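Long-range contact in mevalonate diphosphate decarboxylase (Legionella pneumophila, PDB 3LTO), which probably catalyses the ATP-dependent decarboxylation of mevalonate diphosphate to isopentenyl diphosphate, a step of isoprenoid lipid biosynthesis: residues M1-A9 against S42-T50. Numbering follows the deposited sequence.
Sequences MHWFAQAPA and SVKLEKLPT
K44 reaches across the face that H2, F4 and Q6 share with S42 and E46; its CB meets F4, and the methylenes beyond run past the H2 ring. CB lies at the edge of the F4 ring, in its plane, 3.9 Å from F4 CD1. K44 CG lies 3.7 Å from W3 O; CD and then CE pass the H2 ring obliquely, K44 CE coming to 3.5 Å from H2 CD2. With CG anti to the backbone N (chi1 175°) and every later torsion extended, the chain carries K44 NZ to E46 OE2, a long salt bridge of 3.5 Å. Lysine suits this half-exposed site because its methylenes pack against rings while its ammonium pairs with the carboxylate of E46, two residues on along the same strand.

Farther along the same face, F4 CZ approaches S42 CB at 3.5 Å. The small S42 also accepts a short hydrogen bond, Q6 NE2 to S42 OG at 2.6 Å, with the hydroxyl oxygen in the plane of the Q6 amide.

Beneath these side chains the backbones form an antiparallel ladder. W3 with L45 and A5 with V43 are hydrogen-bonded pairs, each contributing two N-H...O=C bonds. Their side chains occupy the buried face, which suits apolar residues: W3 CE3 lies 4.2 Å from L45 CB, while W3 NE1 makes a hydrogen bond to E127 OE1.

That buried face packs on helix 110-129, where W3 meets A124 and V43 meets A116. Within the mixed sheet of the GHMP-type N-terminal domain, this part of strand 31-47 lies between strand 2-12 and strand 93-99, to which S42 and K44 are joined by backbone hydrogen bonds to S98 and Q96.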
HETATM    1  N   MSE A   1     -25.493 -15.011  22.196  1.00 33.69           N
HETATM    2  CA  MSE A   1     -25.484 -13.684  22.870  1.00 31.39           C
HETATM    3  C   MSE A   1     -25.237 -12.551  21.872  1.00 27.49           C
HETATM    4  O   MSE A   1     -25.639 -12.653  20.711  1.00 25.11           O
HETATM    5  CB  MSE A   1     -24.415 -13.669  23.956  1.00 38.98           C
HETATM    6  CG  MSE A   1     -23.013 -13.884  23.434  1.00 44.11           C
HETATM    7 SE   MSE A   1     -21.785 -12.851  24.475  1.00 54.81          SE
HETATM    8  CE  MSE A   1     -20.181 -13.912  24.188  1.00 52.18           C
ATOM      9  N   HIS A   2     -24.583 -11.476  22.317  1.00 22.70           N
ATOM     10  CA  HIS A   2     -24.323 -10.336  21.434  1.00 19.54           C
ATOM     11  C   HIS A   2     -22.932  -9.713  21.559  1.00 18.56           C
ATOM     12  O   HIS A   2     -22.197  -9.954  22.517  1.00 17.71           O
ATOM     13  CB  HIS A   2     -25.356  -9.230  21.668  1.00 17.32           C
ATOM     14  CG  HIS A   2     -24.993  -8.294  22.780  1.00 18.62           C
ATOM     15  ND1 HIS A   2     -25.039  -8.659  24.109  1.00 17.85           N
ATOM     16  CD2 HIS A   2     -24.526  -7.022  22.757  1.00 18.09           C
ATOM     17  CE1 HIS A   2     -24.616  -7.654  24.855  1.00 18.56           C
ATOM     18  NE2 HIS A   2     -24.299  -6.649  24.059  1.00 18.48           N
ATOM     19  N   TRP A   3     -22.606  -8.877  20.580  1.00 16.61           N
ATOM     20  CA  TRP A   3     -21.333  -8.171  20.519  1.00 13.39           C
ATOM     21  C   TRP A   3     -21.683  -6.739  20.149  1.00 13.19           C
ATOM     22  O   TRP A   3     -22.659  -6.505  19.443  1.00 12.72           O
ATOM     23  CB  TRP A   3     -20.440  -8.806  19.449  1.00 13.51           C
ATOM     24  CG  TRP A   3     -20.085 -10.233  19.769  1.00 11.04           C
ATOM     25  CD1 TRP A   3     -19.006 -10.664  20.480  1.00 10.71           C
ATOM     26  CD2 TRP A   3     -20.835 -11.406  19.422  1.00 11.01           C
ATOM     27  NE1 TRP A   3     -19.028 -12.031  20.597  1.00 10.92           N
ATOM     28  CE2 TRP A   3     -20.141 -12.515  19.957  1.00 12.80           C
ATOM     29  CE3 TRP A   3     -22.021 -11.629  18.710  1.00 11.17           C
ATOM     30  CZ2 TRP A   3     -20.596 -13.831  19.802  1.00  8.78           C
ATOM     31  CZ3 TRP A   3     -22.474 -12.945  18.555  1.00 10.85           C
ATOM     32  CH2 TRP A   3     -21.759 -14.025  19.099  1.00  9.38           C
ATOM     33  N   PHE A   4     -20.901  -5.782  20.639  1.00 12.66           N
ATOM     34  CA  PHE A   4     -21.162  -4.370  20.373  1.00 10.54           C
ATOM     35  C   PHE A   4     -19.850  -3.625  20.135  1.00 10.18           C
ATOM     36  O   PHE A   4     -18.860  -3.874  20.817  1.00 11.11           O
ATOM     37  CB  PHE A   4     -21.894  -3.768  21.577  1.00  9.75           C
ATOM     38  CG  PHE A   4     -22.316  -2.335  21.396  1.00  9.77           C
ATOM     39  CD1 PHE A   4     -23.490  -2.015  20.725  1.00  8.28           C
ATOM     40  CD2 PHE A   4     -21.566  -1.305  21.955  1.00 12.83           C
ATOM     41  CE1 PHE A   4     -23.918  -0.685  20.618  1.00 10.92           C
ATOM     42  CE2 PHE A   4     -21.985   0.030  21.854  1.00 12.55           C
ATOM     43  CZ  PHE A   4     -23.161   0.338  21.186  1.00  9.82           C
ATOM     44  N   ALA A   5     -19.841  -2.725  19.157  1.00  9.35           N
ATOM     45  CA  ALA A   5     -18.652  -1.930  18.859  1.00  9.89           C
ATOM     46  C   ALA A   5     -19.064  -0.577  18.289  1.00  8.59           C
ATOM     47  O   ALA A   5     -20.174  -0.412  17.782  1.00  8.55           O
ATOM     48  CB  ALA A   5     -17.744  -2.666  17.866  1.00 10.35           C
ATOM     49  N   GLN A   6     -18.162   0.386  18.375  1.00  9.23           N
ATOM     50  CA  GLN A   6     -18.429   1.722  17.874  1.00  9.89           C
ATOM     51  C   GLN A   6     -17.231   2.231  17.087  1.00  8.07           C
ATOM     52  O   GLN A   6     -16.121   1.735  17.233  1.00  8.55           O
ATOM     53  CB  GLN A   6     -18.733   2.669  19.042  1.00 10.22           C
ATOM     54  CG  GLN A   6     -19.921   2.229  19.882  1.00 11.78           C
ATOM     55  CD  GLN A   6     -20.255   3.215  20.987  1.00 12.47           C
ATOM     56  OE1 GLN A   6     -19.428   3.504  21.846  1.00 11.78           O
ATOM     57  NE2 GLN A   6     -21.477   3.737  20.967  1.00 11.28           N
ATOM     58  N   ALA A   7     -17.471   3.215  16.238  1.00  8.04           N
ATOM     59  CA  ALA A   7     -16.413   3.798  15.437  1.00  8.12           C
ATOM     60  C   ALA A   7     -16.779   5.250  15.190  1.00  7.58           C
ATOM     61  O   ALA A   7     -17.954   5.609  15.126  1.00  6.03           O
ATOM     62  CB  ALA A   7     -16.268   3.054  14.119  1.00  6.43           C
ATOM     63  N   PRO A   8     -15.768   6.108  15.069  1.00  6.77           N
ATOM     64  CA  PRO A   8     -15.993   7.530  14.832  1.00  6.06           C
ATOM     65  C   PRO A   8     -16.088   7.896  13.358  1.00  6.70           C
ATOM     66  O   PRO A   8     -15.593   7.180  12.492  1.00  8.16           O
ATOM     67  CB  PRO A   8     -14.789   8.172  15.498  1.00  5.30           C
ATOM     68  CG  PRO A   8     -13.699   7.194  15.181  1.00  7.97           C
ATOM     69  CD  PRO A   8     -14.356   5.836  15.397  1.00  5.21           C
ATOM     70  N   ALA A   9     -16.743   9.012  13.072  1.00  5.60           N
ATOM     71  CA  ALA A   9     -16.839   9.477  11.701  1.00  6.39           C
ATOM     72  C   ALA A   9     -15.560  10.270  11.470  1.00  5.52           C
ATOM     73  O   ALA A   9     -14.809  10.535  12.409  1.00  6.71           O
ATOM     74  CB  ALA A   9     -18.046  10.373  11.529  1.00  8.02           C
ATOM     75  N   SER A  42     -22.707   2.882  15.875  1.00 12.04           N
ATOM     76  CA  SER A  42     -22.634   1.699  16.716  1.00 11.72           C
ATOM     77  C   SER A  42     -23.233   0.503  16.013  1.00 10.08           C
ATOM     78  O   SER A  42     -24.184   0.632  15.253  1.00  9.38           O
ATOM     79  CB  SER A  42     -23.373   1.941  18.031  1.00 10.43           C
ATOM     80  OG  SER A  42     -22.715   2.938  18.794  1.00 16.35           O
ATOM     81  N   VAL A  43     -22.661  -0.664  16.267  1.00 10.78           N
ATOM     82  CA  VAL A  43     -23.171  -1.884  15.671  1.00 10.35           C
ATOM     83  C   VAL A  43     -23.259  -2.988  16.699  1.00 10.04           C
ATOM     84  O   VAL A  43     -22.295  -3.295  17.391  1.00 11.20           O
ATOM     85  CB  VAL A  43     -22.292  -2.373  14.511  1.00  9.68           C
ATOM     86  CG1 VAL A  43     -22.779  -3.737  14.036  1.00  8.05           C
ATOM     87  CG2 VAL A  43     -22.341  -1.377  13.371  1.00  8.54           C
ATOM     88  N   LYS A  44     -24.435  -3.579  16.802  1.00 11.58           N
ATOM     89  CA  LYS A  44     -24.639  -4.674  17.725  1.00 12.66           C
ATOM     90  C   LYS A  44     -24.904  -5.906  16.878  1.00 12.37           C
ATOM     91  O   LYS A  44     -25.646  -5.850  15.897  1.00 14.02           O
ATOM     92  CB  LYS A  44     -25.836  -4.387  18.636  1.00 15.06           C
ATOM     93  CG  LYS A  44     -26.205  -5.530  19.576  1.00 16.61           C
ATOM     94  CD  LYS A  44     -27.310  -5.110  20.532  1.00 17.90           C
ATOM     95  CE  LYS A  44     -27.698  -6.246  21.470  1.00 20.03           C
ATOM     96  NZ  LYS A  44     -28.785  -5.841  22.413  1.00 22.17           N
ATOM     97  N   LEU A  45     -24.277  -7.014  17.234  1.00 12.59           N
ATOM     98  CA  LEU A  45     -24.495  -8.246  16.500  1.00 13.56           C
ATOM     99  C   LEU A  45     -25.060  -9.296  17.429  1.00 14.28           C
ATOM    100  O   LEU A  45     -24.583  -9.461  18.546  1.00 13.31           O
ATOM    101  CB  LEU A  45     -23.188  -8.768  15.898  1.00 11.79           C
ATOM    102  CG  LEU A  45     -22.594  -7.984  14.735  1.00 14.10           C
ATOM    103  CD1 LEU A  45     -21.255  -8.615  14.340  1.00 13.16           C
ATOM    104  CD2 LEU A  45     -23.572  -7.996  13.559  1.00  9.84           C
ATOM    105  N   GLU A  46     -26.087  -9.990  16.957  1.00 15.61           N
ATOM    106  CA  GLU A  46     -26.712 -11.065  17.708  1.00 18.98           C
ATOM    107  C   GLU A  46     -26.767 -12.234  16.740  1.00 19.78           C
ATOM    108  O   GLU A  46     -27.235 -12.096  15.608  1.00 17.88           O
ATOM    109  CB  GLU A  46     -28.133 -10.699  18.146  1.00 20.26           C
ATOM    110  CG  GLU A  46     -28.228  -9.408  18.936  1.00 28.57           C
ATOM    111  CD  GLU A  46     -29.587  -9.214  19.591  1.00 30.80           C
ATOM    112  OE1 GLU A  46     -30.616  -9.383  18.903  1.00 34.38           O
ATOM    113  OE2 GLU A  46     -29.625  -8.881  20.794  1.00 34.00           O
ATOM    114  N   LYS A  47     -26.276 -13.382  17.178  1.00 20.29           N
ATOM    115  CA  LYS A  47     -26.280 -14.558  16.333  1.00 24.12           C
ATOM    116  C   LYS A  47     -27.716 -15.009  16.043  1.00 24.79           C
ATOM    117  O   LYS A  47     -28.583 -14.930  16.910  1.00 24.90           O
ATOM    118  CB  LYS A  47     -25.482 -15.665  17.022  1.00 25.66           C
ATOM    119  CG  LYS A  47     -25.308 -16.919  16.200  1.00 30.16           C
ATOM    120  CD  LYS A  47     -24.136 -17.740  16.711  1.00 32.12           C
ATOM    121  CE  LYS A  47     -24.300 -18.127  18.166  1.00 34.52           C
ATOM    122  NZ  LYS A  47     -23.124 -18.925  18.624  1.00 37.05           N
ATOM    123  N   LEU A  48     -27.971 -15.438  14.811  1.00 26.37           N
ATOM    124  CA  LEU A  48     -29.290 -15.928  14.422  1.00 27.13           C
ATOM    125  C   LEU A  48     -29.149 -17.425  14.143  1.00 30.36           C
ATOM    126  O   LEU A  48     -28.044 -17.914  13.891  1.00 30.19           O
ATOM    127  CB  LEU A  48     -29.788 -15.222  13.162  1.00 24.23           C
ATOM    128  CG  LEU A  48     -30.141 -13.737  13.244  1.00 23.76           C
ATOM    129  CD1 LEU A  48     -30.340 -13.197  11.843  1.00 23.81           C
ATOM    130  CD2 LEU A  48     -31.401 -13.534  14.071  1.00 23.27           C
ATOM    131  N   PRO A  49     -30.262 -18.174  14.193  1.00 32.40           N
ATOM    132  CA  PRO A  49     -30.242 -19.622  13.943  1.00 32.90           C
ATOM    133  C   PRO A  49     -29.950 -19.972  12.485  1.00 32.72           C
ATOM    134  O   PRO A  49     -29.353 -21.011  12.193  1.00 33.74           O
ATOM    135  CB  PRO A  49     -31.646 -20.070  14.356  1.00 33.28           C
ATOM    136  CG  PRO A  49     -32.080 -19.016  15.345  1.00 34.09           C
ATOM    137  CD  PRO A  49     -31.582 -17.751  14.696  1.00 33.10           C
ATOM    138  N   THR A  50     -30.385 -19.099  11.579  1.00 31.73           N
ATOM    139  CA  THR A  50     -30.195 -19.296  10.144  1.00 29.24           C
ATOM    140  C   THR A  50     -28.773 -18.990   9.690  1.00 25.76           C
ATOM    141  O   THR A  50     -27.889 -18.732  10.501  1.00 24.70           O
ATOM    142  CB  THR A  50     -31.145 -18.395   9.334  1.00 32.65           C
ATOM    143  OG1 THR A  50     -30.937 -18.622   7.930  1.00 36.72           O
ATOM    144  CG2 THR A  50     -30.873 -16.928   9.639  1.00 32.72           C
TER